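Local coordinates for putative lipoprotein (Bacteroides fragilis, PDB 3QNK) that probably binds glycans at the bacterial cell surface, as SusD-family lipoproteins do when they serve an outer-membrane SusC-type transporter, at residues Glu316-Ala321 and Arg444-Phe449; Ala283-Asp288 and Met417-Val422; Ser12-Glu17 and Phe91-Thr96. All coordinates share one frame; numbering follows the deposited sequence.

Interaction 1: residues Glu316-Ala321 and Arg444-Phe449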
loop_
_atom_site.group_PDB
_atom_site.type_symbol
_atom_site.label_atom_id
_atom_site.label_comp_id
_atom_site.label_asym_id
_atom_site.label_seq_id
_atom_site.Cartn_x
_atom_site.Cartn_y
_atom_site.Cartn_z
ATOM N N GLU B 316 -20.513 -12.926 34.977
ATOM C CA GLU B 316 -20.026 -14.220 34.477
ATOM C C GLU B 316 -18.514 -14.097 34.054
ATOM O O GLU B 316 -18.078 -12.983 33.743
ATOM C CB GLU B 316 -20.905 -14.709 33.324
ATOM C CG GLU B 316 -20.891 -13.799 32.108
ATOM C CD GLU B 316 -20.344 -14.418 30.832
ATOM O OE1 GLU B 316 -19.372 -15.211 30.897
ATOM O OE2 GLU B 316 -20.889 -14.082 29.755
ATOM N N PRO B 317 -17.692 -15.193 34.065
ATOM C CA PRO B 317 -16.241 -15.049 33.803
ATOM C C PRO B 317 -15.816 -14.240 32.565
ATOM O O PRO B 317 -14.798 -13.549 32.646
ATOM C CB PRO B 317 -15.774 -16.502 33.677
ATOM C CG PRO B 317 -16.664 -17.254 34.591
ATOM C CD PRO B 317 -18.012 -16.592 34.448
ATOM N N ARG B 318 -16.574 -14.295 31.439
ATOM C CA ARG B 318 -16.197 -13.601 30.190
ATOM C C ARG B 318 -16.200 -12.095 30.370
ATOM O O ARG B 318 -15.510 -11.398 29.625
ATOM C CB ARG B 318 -17.083 -14.006 29.009
ATOM C CG ARG B 318 -16.902 -15.461 28.578
ATOM C CD ARG B 318 -17.885 -15.901 27.514
ATOM N NE ARG B 318 -19.270 -15.841 27.973
ATOM C CZ ARG B 318 -20.311 -16.287 27.278
ATOM N NH1 ARG B 318 -20.138 -16.849 26.097
ATOM N NH2 ARG B 318 -21.534 -16.180 27.765
ATOM N N PHE B 319 -16.932 -11.585 31.378
ATOM C CA PHE B 319 -16.954 -10.159 31.655
ATOM C C PHE B 319 -15.556 -9.698 32.100
ATOM O O PHE B 319 -14.995 -8.800 31.481
ATOM C CB PHE B 319 -18.017 -9.800 32.695
ATOM C CG PHE B 319 -17.919 -8.369 33.158
ATOM C CD1 PHE B 319 -18.436 -7.330 32.381
ATOM C CD2 PHE B 319 -17.273 -8.046 34.351
ATOM C CE1 PHE B 319 -18.337 -6.011 32.804
ATOM C CE2 PHE B 319 -17.165 -6.715 34.765
ATOM C CZ PHE B 319 -17.713 -5.711 33.995
ATOM N N TYR B 320 -14.995 -10.341 33.145
ATOM C CA TYR B 320 -13.676 -10.029 33.725
ATOM C C TYR B 320 -12.552 -10.438 32.786
ATOM O O TYR B 320 -11.455 -9.899 32.880
ATOM C CB TYR B 320 -13.508 -10.698 35.115
ATOM C CG TYR B 320 -14.624 -10.324 36.070
ATOM C CD1 TYR B 320 -14.684 -9.053 36.643
ATOM C CD2 TYR B 320 -15.700 -11.183 36.286
ATOM C CE1 TYR B 320 -15.744 -8.683 37.470
ATOM C CE2 TYR B 320 -16.766 -10.823 37.115
ATOM C CZ TYR B 320 -16.784 -9.579 37.703
ATOM O OH TYR B 320 -17.887 -9.247 38.457
ATOM N N ALA B 321 -12.850 -11.339 31.850
ATOM C CA ALA B 321 -11.916 -11.822 30.846
ATOM C C ALA B 321 -11.775 -10.840 29.701
ATOM O O ALA B 321 -10.717 -10.797 29.079
ATOM C CB ALA B 321 -12.382 -13.165 30.306
ATOM N N ARG B 444 -22.237 -12.726 20.492
ATOM C CA ARG B 444 -21.703 -11.407 20.717
ATOM C C ARG B 444 -20.722 -11.419 21.891
ATOM O O ARG B 444 -19.646 -10.848 21.772
ATOM C CB ARG B 444 -22.830 -10.387 20.936
ATOM C CG ARG B 444 -22.265 -8.991 21.125
ATOM C CD ARG B 444 -23.284 -8.027 21.614
ATOM N NE ARG B 444 -22.738 -6.677 21.609
ATOM C CZ ARG B 444 -23.436 -5.590 21.898
ATOM N NH1 ARG B 444 -24.712 -5.684 22.239
ATOM N NH2 ARG B 444 -22.859 -4.402 21.867
ATOM N N ILE B 445 -21.079 -12.069 23.002
ATOM C CA ILE B 445 -20.257 -12.131 24.198
ATOM C C ILE B 445 -19.046 -13.038 23.971
ATOM O O ILE B 445 -17.919 -12.701 24.370
ATOM C CB ILE B 445 -21.110 -12.599 25.394
ATOM C CG1 ILE B 445 -22.263 -11.617 25.696
ATOM C CG2 ILE B 445 -20.264 -12.882 26.639
ATOM C CD1 ILE B 445 -21.844 -10.143 26.088
ATOM N N GLU B 446 -19.273 -14.180 23.321
ATOM C CA GLU B 446 -18.212 -15.130 23.063
ATOM C C GLU B 446 -17.126 -14.554 22.194
ATOM O O GLU B 446 -15.928 -14.744 22.470
ATOM C CB GLU B 446 -18.762 -16.405 22.396
ATOM C CG GLU B 446 -17.777 -17.579 22.408
ATOM C CD GLU B 446 -17.309 -18.016 23.786
ATOM O OE1 GLU B 446 -17.993 -17.708 24.786
ATOM O OE2 GLU B 446 -16.218 -18.610 23.878
ATOM N N PHE B 447 -17.548 -13.888 21.118
ATOM C CA PHE B 447 -16.606 -13.407 20.122
ATOM C C PHE B 447 -16.359 -11.895 20.168
ATOM O O PHE B 447 -15.834 -11.356 19.190
ATOM C CB PHE B 447 -17.032 -13.899 18.722
ATOM C CG PHE B 447 -16.738 -15.376 18.640
ATOM C CD1 PHE B 447 -15.425 -15.835 18.550
ATOM C CD2 PHE B 447 -17.758 -16.311 18.752
ATOM C CE1 PHE B 447 -15.142 -17.197 18.575
ATOM C CE2 PHE B 447 -17.477 -17.681 18.742
ATOM C CZ PHE B 447 -16.167 -18.114 18.687
ATOM N N ALA B 448 -16.606 -11.241 21.334
ATOM C CA ALA B 448 -16.344 -9.811 21.463
ATOM C C ALA B 448 -14.842 -9.544 21.250
ATOM O O ALA B 448 -14.018 -10.303 21.744
ATOM C CB ALA B 448 -16.799 -9.309 22.826
ATOM N N PHE B 449 -14.494 -8.527 20.455
ATOM C CA PHE B 449 -13.112 -8.073 20.169
ATOM C C PHE B 449 -12.343 -9.082 19.362
ATOM O O PHE B 449 -11.107 -9.041 19.338
ATOM C CB PHE B 449 -12.338 -7.648 21.440
ATOM C CG PHE B 449 -13.192 -6.699 22.231
ATOM C CD1 PHE B 449 -13.585 -5.474 21.685
ATOM C CD2 PHE B 449 -13.747 -7.089 23.454
ATOM C CE1 PHE B 449 -14.465 -4.632 22.371
ATOM C CE2 PHE B 449 -14.647 -6.262 24.123
ATOM C CZ PHE B 449 -14.977 -5.024 23.593
#
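Arg318, on helix 317-322, meets Glu446, on helix 432-446, in a buried salt bridge; the same arginine also pairs with Glu316 and Glu442. Its NH1 donates to Glu446 OE1 over 2.7 Å at an N-H...O angle of 154°; the oxygen lies close to the guanidinium plane and is met nearly along its own C-O axis. The guanidinium and carboxylate planes stand 46° apart and one bond joins the two groups, consistent with the other oxygen of Glu446 being engaged by Arg390 and Arg421. Over one face of the guanidinium sits the branch methyl of Ile445, whose CG2 is 3.4 Å from Arg318 NE and equally near Glu316 OE2. That methyl stands anti to the backbone N of Ile445, which directs it at the arginine.

Glu316, which also touches Ile445, grips Arg318 side-on and positions it, with NE 3.0 Å from OE1 and NH2 3.0 Å from OE2. The Glu316 chain bends at chi2 (117°) and folds back over the helix start, where OE1 also accepts from Arg318 N, 3.0 Å away, as an N-cap. Farther out, Glu442 pairs with Arg318 NH2. Glu316, Arg318 and Glu446 thus form a salt-bridge network extended by Glu442, Arg390 and Arg421; this would be expected to help keep the buried groups ionised.

Interaction 2: residues Ala283-Asp288 and Met417-Val422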
loop_
_atom_site.group_PDB
_atom_site.type_symbol
_atom_site.label_atom_id
_atom_site.label_comp_id
_atom_site.label_asym_id
_atom_site.label_seq_id
_atom_site.Cartn_x
_atom_site.Cartn_y
_atom_site.Cartn_z
ATOM N N ALA B 283 -24.723 -6.215 28.274
ATOM C CA ALA B 283 -25.026 -7.505 27.676
ATOM C C ALA B 283 -24.355 -8.700 28.418
ATOM O O ALA B 283 -24.775 -9.850 28.214
ATOM C CB ALA B 283 -24.621 -7.494 26.225
ATOM N N PHE B 284 -23.346 -8.448 29.284
ATOM C CA PHE B 284 -22.726 -9.503 30.088
ATOM C C PHE B 284 -23.656 -9.860 31.233
ATOM O O PHE B 284 -24.061 -9.001 32.007
ATOM C CB PHE B 284 -21.356 -9.093 30.630
ATOM C CG PHE B 284 -20.257 -9.095 29.609
ATOM C CD1 PHE B 284 -19.550 -10.263 29.326
ATOM C CD2 PHE B 284 -19.903 -7.929 28.951
ATOM C CE1 PHE B 284 -18.521 -10.265 28.383
ATOM C CE2 PHE B 284 -18.866 -7.922 28.015
ATOM C CZ PHE B 284 -18.189 -9.090 27.726
ATOM N N GLU B 285 -24.045 -11.117 31.288
ATOM C CA GLU B 285 -24.956 -11.635 32.296
ATOM C C GLU B 285 -24.294 -11.806 33.635
ATOM O O GLU B 285 -23.064 -11.887 33.720
ATOM C CB GLU B 285 -25.476 -13.004 31.852
ATOM C CG GLU B 285 -26.447 -12.976 30.688
ATOM C CD GLU B 285 -26.747 -14.369 30.185
ATOM O OE1 GLU B 285 -27.346 -15.152 30.955
ATOM O OE2 GLU B 285 -26.323 -14.705 29.053
HETATM N N MSE B 286 -25.126 -11.970 34.679
HETATM C CA MSE B 286 -24.672 -12.306 36.023
HETATM C C MSE B 286 -24.157 -13.750 35.985
HETATM O O MSE B 286 -24.530 -14.505 35.080
HETATM C CB MSE B 286 -25.822 -12.141 37.026
HETATM C CG MSE B 286 -26.360 -10.735 37.066
HETATM SE SE MSE B 286 -24.995 -9.424 37.499
HETATM C CE MSE B 286 -24.723 -9.780 39.344
ATOM N N ALA B 287 -23.323 -14.148 36.958
ATOM C CA ALA B 287 -22.733 -15.500 37.001
ATOM C C ALA B 287 -23.768 -16.610 36.973
ATOM O O ALA B 287 -23.430 -17.698 36.510
ATOM C CB ALA B 287 -21.855 -15.655 38.215
ATOM N N ASP B 288 -25.026 -16.337 37.379
ATOM C CA ASP B 288 -26.110 -17.328 37.424
ATOM C C ASP B 288 -27.019 -17.268 36.193
ATOM O O ASP B 288 -28.110 -17.840 36.183
ATOM C CB ASP B 288 -26.963 -17.106 38.687
ATOM C CG ASP B 288 -27.733 -15.794 38.695
ATOM O OD1 ASP B 288 -27.343 -14.876 37.955
ATOM O OD2 ASP B 288 -28.708 -15.679 39.467
HETATM N N MSE B 417 -23.231 -25.535 25.239
HETATM C CA MSE B 417 -21.841 -25.979 25.412
HETATM C C MSE B 417 -20.956 -24.777 25.752
HETATM O O MSE B 417 -20.090 -24.863 26.620
HETATM C CB MSE B 417 -21.339 -26.659 24.135
HETATM C CG MSE B 417 -21.948 -28.015 23.923
HETATM SE SE MSE B 417 -21.329 -29.312 25.238
HETATM C CE MSE B 417 -19.387 -29.256 24.947
ATOM N N ILE B 418 -21.226 -23.641 25.096
ATOM C CA ILE B 418 -20.516 -22.366 25.271
ATOM C C ILE B 418 -20.805 -21.773 26.674
ATOM O O ILE B 418 -19.883 -21.268 27.341
ATOM C CB ILE B 418 -20.881 -21.413 24.112
ATOM C CG1 ILE B 418 -20.410 -21.983 22.749
ATOM C CG2 ILE B 418 -20.382 -19.984 24.327
ATOM C CD1 ILE B 418 -18.984 -22.520 22.678
ATOM N N ARG B 419 -22.066 -21.880 27.120
ATOM C CA ARG B 419 -22.489 -21.417 28.440
ATOM C C ARG B 419 -21.948 -22.335 29.539
ATOM O O ARG B 419 -21.516 -21.851 30.584
ATOM C CB ARG B 419 -24.025 -21.343 28.551
ATOM C CG ARG B 419 -24.734 -20.737 27.373
ATOM C CD ARG B 419 -26.146 -20.439 27.794
ATOM N NE ARG B 419 -26.237 -19.026 28.126
ATOM C CZ ARG B 419 -26.685 -18.540 29.268
ATOM N NH1 ARG B 419 -27.170 -19.344 30.195
ATOM N NH2 ARG B 419 -26.675 -17.252 29.482
ATOM N N GLN B 420 -21.994 -23.648 29.322
ATOM C CA GLN B 420 -21.474 -24.600 30.302
ATOM C C GLN B 420 -20.004 -24.336 30.586
ATOM O O GLN B 420 -19.599 -24.445 31.738
ATOM C CB GLN B 420 -21.651 -26.069 29.849
ATOM C CG GLN B 420 -23.047 -26.658 30.093
ATOM C CD GLN B 420 -23.290 -27.973 29.339
ATOM O OE1 GLN B 420 -24.340 -28.167 28.654
ATOM N NE2 GLN B 420 -22.330 -28.918 29.480
ATOM N N ARG B 421 -19.225 -23.903 29.561
ATOM C CA ARG B 421 -17.797 -23.765 29.790
ATOM C C ARG B 421 -17.417 -22.526 30.602
ATOM O O ARG B 421 -16.258 -22.446 31.012
ATOM C CB ARG B 421 -16.935 -23.942 28.519
ATOM C CG ARG B 421 -16.692 -22.739 27.745
ATOM C CD ARG B 421 -15.369 -22.037 27.937
ATOM N NE ARG B 421 -15.243 -21.245 26.722
ATOM C CZ ARG B 421 -14.339 -21.490 25.792
ATOM N NH1 ARG B 421 -13.348 -22.344 26.030
ATOM N NH2 ARG B 421 -14.378 -20.843 24.639
ATOM N N VAL B 422 -18.384 -21.632 30.917
ATOM C CA VAL B 422 -18.165 -20.439 31.755
ATOM C C VAL B 422 -19.087 -20.470 33.002
ATOM O O VAL B 422 -19.362 -19.423 33.618
ATOM C CB VAL B 422 -18.290 -19.117 30.959
ATOM C CG1 VAL B 422 -17.135 -18.985 29.969
ATOM C CG2 VAL B 422 -19.647 -18.988 30.265
#
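Glu285 stands in an irregular, extended run of backbone that follows helix 278-283, whereas Arg419 belongs to helix 408-420, so a loop here faces the flank of a helix. The two side chains cross at about a right angle and meet only at their charged ends. Arg419 brings up one nitrogen, NH2, which lies 2.6 Å from Glu285 OE2 and 2.7 Å from Glu285 OE1. As modelled, one nitrogen faces both carboxylate oxygens, although the detail is uncertain; this contrasts with the paired grip in which two nitrogens each face one oxygen. The carboxylate comes to the edge of the guanidinium with the two planes nearly coplanar, 14° apart, yet neither hydrogen bond is straight: the N-H...O angle is 133° to OE1 and 121° to OE2, and both bonds are weak. Electrostatic attraction probably contributes much of what this salt bridge offers. The Glu285 chain, extended beyond CG, carries the acid across from the loop, while the Arg419 chain turns at chi3 to present NH2 to it.

A second acid shares the arginine, since Arg419 NE forms a salt bridge with Glu442 of helix 432-446. The carboxylates of Glu285 and Glu442 lie close to each other, a repulsion that the arginine would be expected to offset. The pair thus joins the loop after helix 278-283 to helix 408-420, with helix 432-446 alongside supplying the other acid.

Interaction 3: residues Ser12-Glu17 and Phe91-Thr96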
loop_
_atom_site.group_PDB
_atom_site.type_symbol
_atom_site.label_atom_id
_atom_site.label_comp_id
_atom_site.label_asym_id
_atom_site.label_seq_id
_atom_site.Cartn_x
_atom_site.Cartn_y
_atom_site.Cartn_z
ATOM N N SER B 12 14.940 -21.924 -12.055
ATOM C CA SER B 12 15.076 -23.262 -11.449
ATOM C C SER B 12 14.527 -23.248 -10.012
ATOM O O SER B 12 14.915 -24.087 -9.200
ATOM C CB SER B 12 16.537 -23.723 -11.451
ATOM N N PHE B 13 13.595 -22.324 -9.710
ATOM C CA PHE B 13 13.015 -22.128 -8.378
ATOM C C PHE B 13 12.012 -23.205 -7.993
ATOM O O PHE B 13 12.021 -23.662 -6.844
ATOM C CB PHE B 13 12.328 -20.756 -8.314
ATOM C CG PHE B 13 11.487 -20.465 -7.089
ATOM C CD1 PHE B 13 10.201 -20.979 -6.967
ATOM C CD2 PHE B 13 11.945 -19.605 -6.099
ATOM C CE1 PHE B 13 9.426 -20.694 -5.844
ATOM C CE2 PHE B 13 11.150 -19.298 -4.993
ATOM C CZ PHE B 13 9.903 -19.847 -4.874
ATOM N N TRP B 14 11.086 -23.544 -8.915
ATOM C CA TRP B 14 9.986 -24.471 -8.627
ATOM C C TRP B 14 10.449 -25.919 -8.520
ATOM O O TRP B 14 9.678 -26.779 -8.093
ATOM C CB TRP B 14 8.832 -24.304 -9.626
ATOM C CG TRP B 14 8.134 -22.990 -9.419
ATOM C CD1 TRP B 14 8.383 -21.819 -10.070
ATOM C CD2 TRP B 14 7.224 -22.674 -8.360
ATOM N NE1 TRP B 14 7.649 -20.800 -9.515
ATOM C CE2 TRP B 14 6.915 -21.296 -8.471
ATOM C CE3 TRP B 14 6.595 -23.436 -7.351
ATOM C CZ2 TRP B 14 5.981 -20.671 -7.643
ATOM C CZ3 TRP B 14 5.690 -22.808 -6.517
ATOM C CH2 TRP B 14 5.389 -21.442 -6.669
ATOM N N SER B 15 11.726 -26.168 -8.816
ATOM C CA SER B 15 12.310 -27.491 -8.682
ATOM C C SER B 15 12.788 -27.686 -7.234
ATOM O O SER B 15 12.551 -28.751 -6.659
ATOM C CB SER B 15 13.453 -27.679 -9.674
ATOM O OG SER B 15 14.414 -26.644 -9.551
ATOM N N ASP B 16 13.425 -26.636 -6.643
ATOM C CA ASP B 16 13.969 -26.609 -5.282
ATOM C C ASP B 16 12.828 -26.638 -4.232
ATOM O O ASP B 16 12.023 -25.703 -4.159
ATOM C CB ASP B 16 14.867 -25.366 -5.112
ATOM C CG ASP B 16 15.694 -25.304 -3.833
ATOM O OD1 ASP B 16 15.124 -25.546 -2.745
ATOM O OD2 ASP B 16 16.882 -24.900 -3.909
ATOM N N GLU B 17 12.785 -27.717 -3.423
ATOM C CA GLU B 17 11.787 -27.950 -2.375
ATOM C C GLU B 17 11.840 -26.876 -1.286
ATOM O O GLU B 17 10.786 -26.470 -0.771
ATOM C CB GLU B 17 11.958 -29.346 -1.755
ATOM N N PHE B 91 -0.301 -22.008 -8.016
ATOM C CA PHE B 91 -1.144 -22.957 -8.740
ATOM C C PHE B 91 -0.696 -23.152 -10.209
ATOM O O PHE B 91 -0.739 -24.279 -10.704
ATOM C CB PHE B 91 -2.610 -22.535 -8.670
ATOM C CG PHE B 91 -3.217 -22.640 -7.294
ATOM C CD1 PHE B 91 -3.163 -23.833 -6.580
ATOM C CD2 PHE B 91 -3.898 -21.561 -6.733
ATOM C CE1 PHE B 91 -3.736 -23.926 -5.308
ATOM C CE2 PHE B 91 -4.482 -21.660 -5.474
ATOM C CZ PHE B 91 -4.401 -22.838 -4.769
ATOM N N GLU B 92 -0.207 -22.091 -10.861
ATOM C CA GLU B 92 0.302 -22.151 -12.230
ATOM C C GLU B 92 1.617 -22.916 -12.339
ATOM O O GLU B 92 1.809 -23.660 -13.302
ATOM C CB GLU B 92 0.530 -20.735 -12.806
ATOM C CG GLU B 92 -0.732 -19.984 -13.205
ATOM C CD GLU B 92 -0.557 -18.579 -13.759
ATOM O OE1 GLU B 92 0.554 -18.008 -13.647
ATOM O OE2 GLU B 92 -1.552 -18.044 -14.303
ATOM N N ARG B 93 2.536 -22.711 -11.387
ATOM C CA ARG B 93 3.890 -23.257 -11.484
ATOM C C ARG B 93 4.141 -24.553 -10.691
ATOM O O ARG B 93 5.166 -25.196 -10.942
ATOM C CB ARG B 93 4.911 -22.186 -11.048
ATOM C CG ARG B 93 4.812 -20.841 -11.798
ATOM C CD ARG B 93 6.059 -20.527 -12.592
ATOM N NE ARG B 93 6.318 -21.568 -13.584
ATOM C CZ ARG B 93 7.517 -21.900 -14.050
ATOM N NH1 ARG B 93 8.604 -21.268 -13.620
ATOM N NH2 ARG B 93 7.641 -22.871 -14.947
ATOM N N ILE B 94 3.222 -24.955 -9.774
ATOM C CA ILE B 94 3.408 -26.148 -8.938
ATOM C C ILE B 94 3.345 -27.463 -9.762
ATOM O O ILE B 94 4.025 -28.419 -9.394
ATOM C CB ILE B 94 2.472 -26.185 -7.689
ATOM C CG1 ILE B 94 2.981 -27.128 -6.586
ATOM C CG2 ILE B 94 1.007 -26.458 -8.029
ATOM C CD1 ILE B 94 4.373 -26.810 -5.960
ATOM N N GLY B 95 2.583 -27.494 -10.858
ATOM C CA GLY B 95 2.470 -28.686 -11.708
ATOM C C GLY B 95 3.781 -29.207 -12.280
ATOM O O GLY B 95 4.013 -30.421 -12.342
ATOM N N THR B 96 4.661 -28.276 -12.667
ATOM C CA THR B 96 5.993 -28.534 -13.221
ATOM C C THR B 96 7.037 -28.836 -12.110
ATOM O O THR B 96 8.173 -29.202 -12.436
ATOM C CB THR B 96 6.444 -27.320 -14.063
ATOM O OG1 THR B 96 6.365 -26.118 -13.275
ATOM C CG2 THR B 96 5.649 -27.173 -15.355
#
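The alpha-helical part of this SusD-like protein begins with a loop that leads into helix 17-29, and Trp14 of that loop packs on Arg93, at the C-terminal end of helix 76-93. The meeting is a CH-pi contact. Arg93 CB lies over the face of the five-membered ring, 3.3 Å from its centroid and 9° off the ring normal, and CE2 of Trp14 is 3.4 Å from the same carbon. A bend of the arginine chain at chi2 (-117°) keeps CG and CD alongside the indole: Arg93 CD comes within 3.5 Å of Trp14 NE1. The charged end does not lie flat on the ring, for the guanidinium plane is turned 67° from that of the indole. Ile94 adds an apolar touch, its CD1 4.2 Å from Trp14 CZ3.

On the opposite face of the indole lies Phe13, with CD1 3.5 Å above the plane, so the tryptophan is held between its own neighbour in sequence and the arginine. Its polar edge is satisfied as well: Trp14 NE1 is hydrogen-bonded to Asp6. Val20 and Tyr23 of helix 17-29 also pack on the indole. An aromatic side chain reaching from the N-terminal loop onto the C-terminal end of a helix in this way is plain packing of an alpha-alpha superhelix, consistent with the TPR-like architecture of the SusD family.

Overall arrangement
From the N terminus, interaction 3 closes first, drawing the loop before helix 17-29 onto the end of helix 76-93 and completing its circuit long before the others open. Interaction 2 then opens at 283-288 and interaction 1 at 316-321; the chain returns to 417-422 and then 444-449, so the two cross and neither nests within the other. They are also neighbours in space, with centres 9 Å apart and a probable hydrogen bond from Glu316 N to Glu285 O (3.0 Å). Together they tie the 283-321 region to the consecutive helices 408-420 and 432-446. Interaction 3 lies on the opposite side of the chain's centre, its own centre about 46 Å from that of interaction 1.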